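PDB 5JP6: putative polysaccharide deacetylase from Bdellovibrio bacteriovorus HD100, which probably removes acetyl groups from peptidoglycan, as a zinc-binding carbohydrate esterase of family 4 from a bacterium that preys on other bacteria. Local coordinates for residues A[307-317]-A[338-346]. The protein carries 1 engineered substitution. Residues are numbered along the deposited sequence; the frame is centred on the assembly and turned at random.
Sequences DWRTQSNEQLL and QRRTAEIMP
Asp307 lies across from Thr341 and Asn313 from Ile344, with CA atoms 6.6 and 6.5 Å apart, so the contact has two footholds, Asp307 at the start of the loop and Asn313 in the first turn of helix 313-317. The short helix axes approach to 10.1 Å and cross at -74°, which confines their apolar contact to a small patch. There Ile344 CD1 meets Leu316 CD2 at 3.7 Å and also touches Leu317 CD2, while Ile344 CG2 packs on Asn313 CB. Ile344 and Leu316 cross at about a right angle.

Polar bonds flank this patch. Thr341 OG1 donates to Asp307 OD2 over 2.7 Å, on the anti side of the carboxylate; His335 N is a second donor to that oxygen. Arg340 leaves its helix with CG anti to the backbone N (chi1 -167°) and bends at chi3, which brings NH1 to Asn313 OD1 at 2.9 Å; the amide and guanidinium planes are 73° apart, and the oxygen sits tilted from the guanidinium plane. Two waters tie Gln338 OE1 to Asp307 OD1 and to Trp308 O. A third accepts from Asn313 ND2 and lies within bonding distance of Glu343 OE1, to which it may donate.

The contact joins the starts of two successive helices in the parallel β/α fold of the NodB homology domain, on either side of strand 330-335 in sequence. The loop passes near the metal site, with the Trp308 side chain about 9 Å from the zinc ion. Phe334 of that strand touches Asp307 and Thr341, helix 110-126 packs on Ser312 and Arg340, and helix 183-193 meets Ala342 and Met345.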
loop_
_atom_site.group_PDB
_atom_site.type_symbol
_atom_site.label_atom_id
_atom_site.label_comp_id
_atom_site.label_asym_id
_atom_site.label_seq_id
_atom_site.Cartn_x
_atom_site.Cartn_y
_atom_site.Cartn_z
ATOM N N ASP A 307 5.544 -1.274 7.272
ATOM C CA ASP A 307 4.324 -0.518 7.579
ATOM C C ASP A 307 3.088 -1.423 7.718
ATOM O O ASP A 307 2.039 -0.938 8.155
ATOM C CB ASP A 307 4.096 0.664 6.639
ATOM C CG ASP A 307 3.779 0.257 5.228
ATOM O OD1 ASP A 307 3.807 -0.953 4.869
ATOM O OD2 ASP A 307 3.499 1.145 4.402
ATOM N N TRP A 308 3.207 -2.708 7.365
ATOM C CA TRP A 308 2.149 -3.731 7.575
ATOM C C TRP A 308 1.960 -4.047 9.066
ATOM O O TRP A 308 0.931 -4.615 9.454
ATOM C CB TRP A 308 2.501 -5.013 6.801
ATOM C CG TRP A 308 3.849 -5.588 7.138
ATOM C CD1 TRP A 308 5.026 -5.358 6.489
ATOM C CD2 TRP A 308 4.156 -6.490 8.222
ATOM N NE1 TRP A 308 6.038 -6.039 7.105
ATOM C CE2 TRP A 308 5.541 -6.730 8.175
ATOM C CE3 TRP A 308 3.404 -7.077 9.246
ATOM C CZ2 TRP A 308 6.178 -7.570 9.076
ATOM C CZ3 TRP A 308 4.057 -7.898 10.153
ATOM C CH2 TRP A 308 5.417 -8.142 10.050
ATOM N N ARG A 309 2.977 -3.766 9.888
ATOM C CA ARG A 309 2.939 -4.134 11.302
ATOM C C ARG A 309 2.298 -3.019 12.123
ATOM O O ARG A 309 2.676 -1.866 12.026
ATOM C CB ARG A 309 4.357 -4.460 11.811
ATOM C CG ARG A 309 4.319 -5.231 13.118
ATOM C CD ARG A 309 5.651 -5.293 13.805
ATOM N NE ARG A 309 6.668 -5.972 13.037
ATOM C CZ ARG A 309 6.818 -7.295 12.972
ATOM N NH1 ARG A 309 5.918 -8.103 13.540
ATOM N NH2 ARG A 309 7.851 -7.796 12.307
ATOM N N THR A 310 1.328 -3.361 12.941
ATOM C CA THR A 310 0.757 -2.411 13.892
ATOM C C THR A 310 1.880 -1.937 14.804
ATOM O O THR A 310 2.609 -2.746 15.417
ATOM C CB THR A 310 -0.370 -3.015 14.717
ATOM O OG1 THR A 310 -1.378 -3.534 13.850
ATOM C CG2 THR A 310 -0.998 -1.978 15.681
ATOM N N GLN A 311 1.977 -0.615 14.922
ATOM C CA GLN A 311 3.041 0.014 15.705
ATOM C C GLN A 311 2.711 1.493 15.816
ATOM O O GLN A 311 1.873 1.991 15.051
ATOM C CB GLN A 311 4.377 -0.144 15.036
ATOM C CG GLN A 311 4.479 0.508 13.662
ATOM C CD GLN A 311 5.662 -0.007 12.857
ATOM O OE1 GLN A 311 6.818 0.264 13.190
ATOM N NE2 GLN A 311 5.382 -0.765 11.822
ATOM N N SER A 312 3.377 2.190 16.723
ATOM C CA SER A 312 3.183 3.636 16.848
ATOM C C SER A 312 3.718 4.361 15.620
ATOM O O SER A 312 4.593 3.850 14.901
ATOM C CB SER A 312 3.890 4.149 18.093
ATOM O OG SER A 312 5.287 3.939 18.029
ATOM N N ASN A 313 3.239 5.582 15.405
ATOM C CA ASN A 313 3.814 6.408 14.360
ATOM C C ASN A 313 5.317 6.567 14.552
ATOM O O ASN A 313 6.092 6.493 13.603
ATOM C CB ASN A 313 3.227 7.809 14.399
ATOM C CG ASN A 313 1.783 7.908 13.929
ATOM O OD1 ASN A 313 1.052 6.961 13.886
ATOM N ND2 ASN A 313 1.371 9.159 13.652
ATOM N N GLU A 314 5.724 6.778 15.806
ATOM C CA GLU A 314 7.125 6.932 16.212
ATOM C C GLU A 314 7.972 5.725 15.807
ATOM O O GLU A 314 9.054 5.839 15.242
ATOM C CB GLU A 314 7.147 7.129 17.740
ATOM C CG GLU A 314 8.402 7.684 18.342
ATOM C CD GLU A 314 8.101 8.362 19.705
ATOM O OE1 GLU A 314 7.622 9.534 19.669
ATOM O OE2 GLU A 314 8.360 7.746 20.795
ATOM N N GLN A 315 7.479 4.523 16.109
ATOM C CA GLN A 315 8.166 3.299 15.767
ATOM C C GLN A 315 8.334 3.108 14.222
ATOM O O GLN A 315 9.374 2.787 13.733
ATOM C CB GLN A 315 7.446 2.134 16.463
ATOM C CG GLN A 315 8.077 0.795 16.137
ATOM C CD GLN A 315 7.546 -0.322 16.997
ATOM O OE1 GLN A 315 6.938 -0.101 18.033
ATOM N NE2 GLN A 315 7.750 -1.534 16.544
ATOM N N LEU A 316 7.226 3.395 13.522
ATOM C CA LEU A 316 7.258 3.268 12.074
ATOM C C LEU A 316 8.297 4.200 11.456
ATOM O O LEU A 316 9.111 3.767 10.644
ATOM C CB LEU A 316 5.853 3.509 11.493
ATOM C CG LEU A 316 5.742 3.427 9.955
ATOM C CD1 LEU A 316 6.248 2.059 9.472
ATOM C CD2 LEU A 316 4.325 3.670 9.513
ATOM N N LEU A 317 8.307 5.476 11.866
ATOM C CA LEU A 317 9.299 6.471 11.355
ATOM C C LEU A 317 10.689 5.980 11.708
ATOM O O LEU A 317 11.579 6.088 10.889
ATOM C CB LEU A 317 9.062 7.879 11.916
ATOM C CG LEU A 317 7.973 8.649 11.218
ATOM C CD1 LEU A 317 7.382 9.705 12.142
ATOM C CD2 LEU A 317 8.552 9.243 9.914
ATOM N N GLN A 338 -2.136 1.717 3.785
ATOM C CA GLN A 338 -1.852 1.682 5.211
ATOM C C GLN A 338 -2.028 3.120 5.762
ATOM O O GLN A 338 -1.251 4.023 5.441
ATOM C CB GLN A 338 -0.426 1.208 5.476
ATOM C CG GLN A 338 -0.155 0.892 6.945
ATOM C CD GLN A 338 -0.913 -0.375 7.396
ATOM O OE1 GLN A 338 -0.796 -1.485 6.820
ATOM N NE2 GLN A 338 -1.735 -0.201 8.371
ATOM N N ARG A 339 -3.041 3.320 6.597
ATOM C CA ARG A 339 -3.323 4.664 7.107
ATOM C C ARG A 339 -2.117 5.288 7.764
ATOM O O ARG A 339 -1.792 6.471 7.521
ATOM C CB ARG A 339 -4.512 4.676 8.061
ATOM C CG ARG A 339 -4.650 6.030 8.704
ATOM C CD ARG A 339 -5.967 6.251 9.366
ATOM N NE ARG A 339 -6.002 7.601 9.915
ATOM C CZ ARG A 339 -6.933 8.060 10.726
ATOM N NH1 ARG A 339 -7.967 7.305 11.035
ATOM N NH2 ARG A 339 -6.852 9.305 11.159
ATOM N N ARG A 340 -1.409 4.511 8.575
ATOM C CA ARG A 340 -0.335 5.115 9.367
ATOM C C ARG A 340 0.783 5.638 8.470
ATOM O O ARG A 340 1.414 6.617 8.798
ATOM C CB ARG A 340 0.204 4.125 10.376
ATOM C CG ARG A 340 1.094 4.738 11.432
ATOM C CD ARG A 340 1.401 3.702 12.508
ATOM N NE ARG A 340 0.239 3.037 13.070
ATOM C CZ ARG A 340 -0.438 3.411 14.171
ATOM N NH1 ARG A 340 -0.157 4.518 14.819
ATOM N NH2 ARG A 340 -1.413 2.660 14.616
ATOM N N THR A 341 0.968 4.993 7.324
ATOM C CA THR A 341 1.935 5.487 6.347
ATOM C C THR A 341 1.568 6.870 5.828
ATOM O O THR A 341 2.452 7.763 5.714
ATOM C CB THR A 341 2.112 4.462 5.231
ATOM O OG1 THR A 341 2.621 3.251 5.797
ATOM C CG2 THR A 341 3.047 4.952 4.105
ATOM N N ALA A 342 0.280 7.088 5.549
ATOM C CA ALA A 342 -0.173 8.438 5.144
ATOM C C ALA A 342 0.036 9.419 6.327
ATOM O O ALA A 342 0.478 10.572 6.123
ATOM C CB ALA A 342 -1.620 8.419 4.664
ATOM N N GLU A 343 -0.251 8.982 7.571
ATOM C CA GLU A 343 -0.127 9.868 8.708
ATOM C C GLU A 343 1.306 10.352 8.913
ATOM O O GLU A 343 1.507 11.464 9.384
ATOM C CB GLU A 343 -0.594 9.165 9.998
ATOM C CG GLU A 343 -2.069 8.800 10.036
ATOM C CD GLU A 343 -2.972 9.974 10.364
ATOM O OE1 GLU A 343 -2.552 10.973 11.007
ATOM O OE2 GLU A 343 -4.184 9.883 10.008
ATOM N N ILE A 344 2.289 9.485 8.622
ATOM C CA ILE A 344 3.691 9.838 8.851
ATOM C C ILE A 344 4.401 10.393 7.614
ATOM O O ILE A 344 5.570 10.778 7.706
ATOM C CB ILE A 344 4.517 8.664 9.415
ATOM C CG1 ILE A 344 4.651 7.508 8.408
ATOM C CG2 ILE A 344 3.910 8.193 10.741
ATOM C CD1 ILE A 344 5.979 6.811 8.482
ATOM N N MET A 345 3.690 10.493 6.485
ATOM C CA MET A 345 4.402 10.798 5.248
ATOM C C MET A 345 5.060 12.194 5.255
ATOM O O MET A 345 6.245 12.323 4.884
ATOM C CB MET A 345 3.522 10.565 4.027
ATOM C CG MET A 345 4.279 10.606 2.692
ATOM S SD MET A 345 5.674 9.441 2.582
ATOM C CE MET A 345 4.904 7.878 2.981
ATOM N N PRO A 346 4.326 13.249 5.695
ATOM C CA PRO A 346 5.036 14.546 5.736
ATOM C C PRO A 346 6.287 14.532 6.620
ATOM O O PRO A 346 7.329 15.061 6.243
ATOM C CB PRO A 346 3.969 15.497 6.286
ATOM C CG PRO A 346 2.675 14.874 5.851
ATOM C CD PRO A 346 2.872 13.385 5.977
HETATM O O HOH W 1 1.042 -2.134 4.908
HETATM O O HOH W 2 -1.418 -4.007 8.358
HETATM O O HOH W 3 -1.303 10.399 13.381
#